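Local coordinates for protein phosphoribosylaminoimidazole carboxylase, ATPase subunit (Thermus thermophilus, PDB 3AW8) that probably catalyses the ATP-dependent conversion of 5-aminoimidazole ribonucleotide and bicarbonate to N5-carboxyaminoimidazole ribonucleotide in purine biosynthesis, at residues G205-L210 and N304-K309; P197-R202 and R209-P214. All blocks are in the same frame, centred on the assembly; numbering follows the deposited sequence.

Contact 1 of 2, residues G205-L210 and N304-K309; sequences GGILRL and NLIGEK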
loop_
_atom_site.group_PDB
_atom_site.type_symbol
_atom_site.label_atom_id
_atom_site.label_comp_id
_atom_site.label_asym_id
_atom_site.label_seq_id
_atom_site.Cartn_x
_atom_site.Cartn_y
_atom_site.Cartn_z
ATOM N N GLY A 205 18.003 -23.707 -4.705
ATOM C CA GLY A 205 18.045 -24.308 -3.386
ATOM C C GLY A 205 16.646 -24.672 -2.921
ATOM O O GLY A 205 16.389 -24.812 -1.720
ATOM N N GLY A 206 15.742 -24.819 -3.887
ATOM C CA GLY A 206 14.372 -25.164 -3.579
ATOM C C GLY A 206 13.568 -23.985 -3.062
ATOM O O GLY A 206 12.500 -24.180 -2.464
ATOM N N ILE A 207 14.065 -22.764 -3.282
ATOM C CA ILE A 207 13.362 -21.564 -2.825
ATOM C C ILE A 207 13.247 -20.546 -3.948
ATOM O O ILE A 207 14.224 -20.292 -4.648
ATOM C CB ILE A 207 14.110 -20.871 -1.671
ATOM C CG1 ILE A 207 14.525 -21.894 -0.611
ATOM C CG2 ILE A 207 13.225 -19.804 -1.059
ATOM C CD1 ILE A 207 15.322 -21.291 0.540
ATOM N N LEU A 208 12.063 -19.963 -4.126
ATOM C CA LEU A 208 11.876 -18.945 -5.155
ATOM C C LEU A 208 12.845 -17.804 -4.833
ATOM O O LEU A 208 12.861 -17.288 -3.710
ATOM C CB LEU A 208 10.441 -18.398 -5.141
ATOM C CG LEU A 208 10.204 -17.199 -6.070
ATOM C CD1 LEU A 208 10.316 -17.667 -7.500
ATOM C CD2 LEU A 208 8.838 -16.582 -5.830
ATOM N N ARG A 209 13.652 -17.415 -5.817
ATOM C CA ARG A 209 14.627 -16.349 -5.620
ATOM C C ARG A 209 14.291 -15.093 -6.393
ATOM O O ARG A 209 14.501 -13.994 -5.897
ATOM C CB ARG A 209 16.017 -16.819 -6.037
ATOM C CG ARG A 209 16.487 -18.050 -5.311
ATOM C CD ARG A 209 16.750 -17.783 -3.840
ATOM N NE ARG A 209 17.143 -19.016 -3.164
ATOM C CZ ARG A 209 17.744 -19.065 -1.981
ATOM N NH1 ARG A 209 18.031 -17.945 -1.327
ATOM N NH2 ARG A 209 18.067 -20.236 -1.454
ATOM N N LEU A 210 13.755 -15.253 -7.596
ATOM C CA LEU A 210 13.447 -14.097 -8.416
ATOM C C LEU A 210 12.245 -14.304 -9.319
ATOM O O LEU A 210 12.048 -15.392 -9.864
ATOM C CB LEU A 210 14.662 -13.761 -9.287
ATOM C CG LEU A 210 14.536 -12.545 -10.206
ATOM C CD1 LEU A 210 14.978 -11.301 -9.443
ATOM C CD2 LEU A 210 15.396 -12.738 -11.450
ATOM N N ASN A 304 13.293 -12.187 -3.622
ATOM C CA ASN A 304 13.047 -12.595 -2.248
ATOM C C ASN A 304 14.234 -12.326 -1.349
ATOM O O ASN A 304 15.383 -12.347 -1.791
ATOM C CB ASN A 304 12.724 -14.090 -2.165
ATOM C CG ASN A 304 11.254 -14.387 -2.378
ATOM O OD1 ASN A 304 10.406 -13.500 -2.269
ATOM N ND2 ASN A 304 10.944 -15.643 -2.669
ATOM N N LEU A 305 13.935 -12.070 -0.080
ATOM C CA LEU A 305 14.940 -11.836 0.949
ATOM C C LEU A 305 14.889 -13.091 1.820
ATOM O O LEU A 305 13.982 -13.256 2.638
ATOM C CB LEU A 305 14.581 -10.589 1.765
ATOM C CG LEU A 305 15.250 -9.241 1.442
ATOM C CD1 LEU A 305 15.946 -9.252 0.088
ATOM C CD2 LEU A 305 14.203 -8.151 1.503
ATOM N N ILE A 306 15.853 -13.985 1.620
ATOM C CA ILE A 306 15.913 -15.242 2.358
ATOM C C ILE A 306 16.997 -15.243 3.431
ATOM O O ILE A 306 18.149 -14.930 3.159
ATOM C CB ILE A 306 16.182 -16.432 1.398
ATOM C CG1 ILE A 306 15.190 -16.405 0.231
ATOM C CG2 ILE A 306 16.078 -17.755 2.151
ATOM C CD1 ILE A 306 13.744 -16.555 0.652
ATOM N N GLY A 307 16.605 -15.599 4.648
ATOM C CA GLY A 307 17.515 -15.684 5.777
ATOM C C GLY A 307 18.549 -14.601 6.045
ATOM O O GLY A 307 19.535 -14.861 6.733
ATOM N N GLU A 308 18.339 -13.394 5.538
ATOM C CA GLU A 308 19.294 -12.318 5.755
ATOM C C GLU A 308 18.563 -10.983 5.659
ATOM O O GLU A 308 17.531 -10.879 4.997
ATOM C CB GLU A 308 20.388 -12.378 4.687
ATOM C CG GLU A 308 19.955 -11.769 3.354
ATOM C CD GLU A 308 20.800 -12.211 2.164
ATOM O OE1 GLU A 308 22.050 -12.105 2.220
ATOM O OE2 GLU A 308 20.199 -12.657 1.161
ATOM N N LYS A 309 19.099 -9.963 6.315
ATOM C CA LYS A 309 18.495 -8.636 6.276
ATOM C C LYS A 309 19.435 -7.660 5.559
ATOM O O LYS A 309 20.414 -7.192 6.125
ATOM C CB LYS A 309 18.212 -8.161 7.698
ATOM C CG LYS A 309 17.479 -6.836 7.783
ATOM C CD LYS A 309 17.087 -6.542 9.220
ATOM C CE LYS A 309 16.318 -5.253 9.337
ATOM N NZ LYS A 309 15.813 -5.074 10.731
HETATM O O HOH W 1 16.308 -13.807 -3.873
#
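Arg209 O accepts from two donors, the backbone N of Asn304 and a bound water. The bond from Asn304 N to Arg209 O measures 3.1 Å, its donor standing above the carbonyl plane. The water donates to Arg209 O at 2.7 Å and also to Asn304 O, so one residue pair is joined once directly and once through solvent. The water-mediated link is consistent with strands that splay, their short segments making an angle of 130° between N-to-C directions.

The Asn304 side chain adds a third connection. Its amide ND2 donates to Leu208 O over 2.7 Å, again from well above the carbonyl plane. The Asn304 side chain crosses that of Leu208 at about a right angle, ND2 coming within 3.7 Å of Leu208 CB. A second bond from ND2, to Asn265 OD1, fixes the rotation of the amide.

In the fold, this is where strand 207-213, in the ATP-grasp family region, meets the end of strand 299-306, in the C-terminal family region. Both belong to one antiparallel sheet, which thus continues from one region into the other.

Farther along, Ile306 receives two side chains from the facing strand. Ile207 meets it with both branches, CG2 against Ile306 CD1 at 3.7 Å and CD1 against Ile306 CG2. Arg209 starts out pointing away, but its chain bends at chi2 (-68°), which turns CD off the initial course; the side chain crosses that of Ile306 at about a right angle, with NH1 3.6 Å from Ile306 CG1. The guanidinium is held by polar partners beyond this contact: NE donates to Trp204 O, while NH1 forms a salt bridge with Glu362.

Contact 2 of 2, residues P197-R202 and R209-P214; sequences PLVENR and RLSLAP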
loop_
_atom_site.group_PDB
_atom_site.type_symbol
_atom_site.label_atom_id
_atom_site.label_comp_id
_atom_site.label_asym_id
_atom_site.label_seq_id
_atom_site.Cartn_x
_atom_site.Cartn_y
_atom_site.Cartn_z
ATOM N N PRO A 197 -0.430 -11.017 -15.907
ATOM C CA PRO A 197 0.498 -11.459 -16.946
ATOM C C PRO A 197 1.230 -12.690 -16.411
ATOM O O PRO A 197 1.336 -12.864 -15.200
ATOM C CB PRO A 197 1.439 -10.266 -17.092
ATOM C CG PRO A 197 0.554 -9.105 -16.764
ATOM C CD PRO A 197 -0.219 -9.599 -15.574
ATOM N N LEU A 198 1.711 -13.551 -17.298
ATOM C CA LEU A 198 2.454 -14.717 -16.851
ATOM C C LEU A 198 3.658 -14.136 -16.140
ATOM O O LEU A 198 4.000 -12.978 -16.356
ATOM C CB LEU A 198 2.913 -15.573 -18.039
ATOM C CG LEU A 198 1.926 -16.594 -18.621
ATOM C CD1 LEU A 198 2.523 -17.214 -19.868
ATOM C CD2 LEU A 198 1.620 -17.678 -17.590
ATOM N N VAL A 199 4.299 -14.927 -15.293
ATOM C CA VAL A 199 5.459 -14.453 -14.559
ATOM C C VAL A 199 6.540 -15.520 -14.633
ATOM O O VAL A 199 6.242 -16.713 -14.542
ATOM C CB VAL A 199 5.096 -14.182 -13.066
ATOM C CG1 VAL A 199 6.330 -13.739 -12.286
ATOM C CG2 VAL A 199 4.011 -13.123 -12.981
ATOM N N GLU A 200 7.789 -15.098 -14.817
ATOM C CA GLU A 200 8.889 -16.046 -14.870
ATOM C C GLU A 200 9.501 -16.148 -13.481
ATOM O O GLU A 200 9.946 -15.146 -12.913
ATOM C CB GLU A 200 9.950 -15.598 -15.869
ATOM C CG GLU A 200 11.255 -16.355 -15.718
ATOM C CD GLU A 200 12.252 -16.034 -16.797
ATOM O OE1 GLU A 200 13.452 -16.330 -16.585
ATOM O OE2 GLU A 200 11.836 -15.499 -17.854
ATOM N N ASN A 201 9.533 -17.359 -12.939
ATOM C CA ASN A 201 10.072 -17.566 -11.599
ATOM C C ASN A 201 11.350 -18.387 -11.623
ATOM O O ASN A 201 11.443 -19.379 -12.333
ATOM C CB ASN A 201 9.021 -18.260 -10.728
ATOM C CG ASN A 201 7.639 -17.671 -10.915
ATOM O OD1 ASN A 201 6.687 -18.379 -11.252
ATOM N ND2 ASN A 201 7.525 -16.360 -10.712
ATOM N N ARG A 202 12.339 -17.964 -10.847
ATOM C CA ARG A 202 13.599 -18.681 -10.787
ATOM C C ARG A 202 13.838 -19.168 -9.383
ATOM O O ARG A 202 13.828 -18.384 -8.435
ATOM C CB ARG A 202 14.756 -17.783 -11.209
ATOM C CG ARG A 202 14.639 -17.293 -12.622
ATOM C CD ARG A 202 15.891 -16.573 -13.023
ATOM N NE ARG A 202 15.788 -16.087 -14.389
ATOM C CZ ARG A 202 16.679 -15.286 -14.954
ATOM N NH1 ARG A 202 17.741 -14.886 -14.261
ATOM N NH2 ARG A 202 16.503 -14.882 -16.204
ATOM N N ARG A 209 13.652 -17.415 -5.817
ATOM C CA ARG A 209 14.627 -16.349 -5.620
ATOM C C ARG A 209 14.291 -15.093 -6.393
ATOM O O ARG A 209 14.501 -13.994 -5.897
ATOM C CB ARG A 209 16.017 -16.819 -6.037
ATOM C CG ARG A 209 16.487 -18.050 -5.311
ATOM C CD ARG A 209 16.750 -17.783 -3.840
ATOM N NE ARG A 209 17.143 -19.016 -3.164
ATOM C CZ ARG A 209 17.744 -19.065 -1.981
ATOM N NH1 ARG A 209 18.031 -17.945 -1.327
ATOM N NH2 ARG A 209 18.067 -20.236 -1.454
ATOM N N LEU A 210 13.755 -15.253 -7.596
ATOM C CA LEU A 210 13.447 -14.097 -8.416
ATOM C C LEU A 210 12.245 -14.304 -9.319
ATOM O O LEU A 210 12.048 -15.392 -9.864
ATOM C CB LEU A 210 14.662 -13.761 -9.287
ATOM C CG LEU A 210 14.536 -12.545 -10.206
ATOM C CD1 LEU A 210 14.978 -11.301 -9.443
ATOM C CD2 LEU A 210 15.396 -12.738 -11.450
ATOM N N SER A 211 11.454 -13.250 -9.493
ATOM C CA SER A 211 10.280 -13.300 -10.359
ATOM C C SER A 211 10.304 -12.139 -11.354
ATOM O O SER A 211 10.451 -10.975 -10.966
ATOM C CB SER A 211 8.986 -13.248 -9.531
ATOM O OG SER A 211 8.665 -14.513 -8.975
ATOM N N LEU A 212 10.168 -12.458 -12.639
ATOM C CA LEU A 212 10.176 -11.435 -13.670
ATOM C C LEU A 212 8.790 -11.316 -14.288
ATOM O O LEU A 212 8.253 -12.286 -14.826
ATOM C CB LEU A 212 11.221 -11.774 -14.738
ATOM C CG LEU A 212 12.644 -11.782 -14.167
ATOM C CD1 LEU A 212 13.633 -12.405 -15.149
ATOM C CD2 LEU A 212 13.035 -10.359 -13.825
ATOM N N ALA A 213 8.212 -10.122 -14.197
ATOM C CA ALA A 213 6.881 -9.875 -14.733
ATOM C C ALA A 213 6.825 -8.597 -15.566
ATOM O O ALA A 213 7.372 -7.567 -15.174
ATOM C CB ALA A 213 5.867 -9.793 -13.590
ATOM N N PRO A 214 6.178 -8.659 -16.741
ATOM C CA PRO A 214 5.534 -9.863 -17.274
ATOM C C PRO A 214 6.616 -10.863 -17.668
ATOM O O PRO A 214 7.784 -10.493 -17.771
ATOM C CB PRO A 214 4.777 -9.337 -18.488
ATOM C CG PRO A 214 4.473 -7.924 -18.110
ATOM C CD PRO A 214 5.773 -7.475 -17.512
#
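The beta hairpin of strands 193-204 and 207-213 contains a classic beta bulge, in which Arg209 and Leu210 both face Arg202. The evidence is Arg202 O, which accepts from Arg209 N at 2.8 Å and from Leu210 N at 3.2 Å. Arg202 N returns a bond to Leu210 O, and regular antiparallel pairing then continues to Glu200 and Leu212, joined by two backbone bonds, one in each direction.

Between these hydrogen-bonded pairs lies the non-hydrogen-bonded pair Asn201 and Ser211. Here the side chains connect the strands: Asn201 ND2 donates to Ser211 OG over 2.8 Å, an acceptor tilted from the amide plane, with an N-H...O angle of 133°. Asn201 OD1 bonds in turn to the hydroxyl of Ser182 on strand 179-187, so the carboxamide spans three adjacent strands of the large antiparallel sheet, all three within the ATP-grasp region. An alanine here would probably leave the hydroxyls of Ser211 and Ser182 without this shared partner and open a gap between them.

The other face carries Glu200, Arg202, Leu210 and Leu212. Arg202 is extended from CG to NE, and Glu200 OE1 lies at the edge of its guanidinium, in plane, in a salt bridge to NE of 3.2 Å. Glu200 OE2 has a second cationic partner, Arg179. Leu212 CD1 lies over one guanidinium face, 3.9 Å from Arg202 NH2, while Leu210 runs side by side with the aliphatic part of Arg202.

Toward the far end, Val199 CG2 meets Ala213 CB at 3.9 Å, and Trp269 touches both residues. Beyond them Pro197 CB packs on Pro214 CB, 3.7 Å apart, the peptide bond before Pro214 being cis.

Contacts 1 and 2 lie on opposite edges of strand 207-213, their centres about 14 Å apart, and Arg209 serves both: its N bonds to strand 193-204 and its O to strand 299-306. They also touch directly, for Leu208 CD1 of contact 1 packs 3.5 Å from Asn201 CB of contact 2. Neither contact's nearest side chain is close enough to touch the nucleotide: that of Ile207 is about 8 Å from the bound AMP and that of Arg202 about 9 Å. Pocket residues lie next to both, however. Asn201 is about 5 Å, side chain to side chain, from the AMP-binding Glu180, and both Asn201 and Leu208 are about 4 Å from the side chain of His203, which lines the AMP pocket.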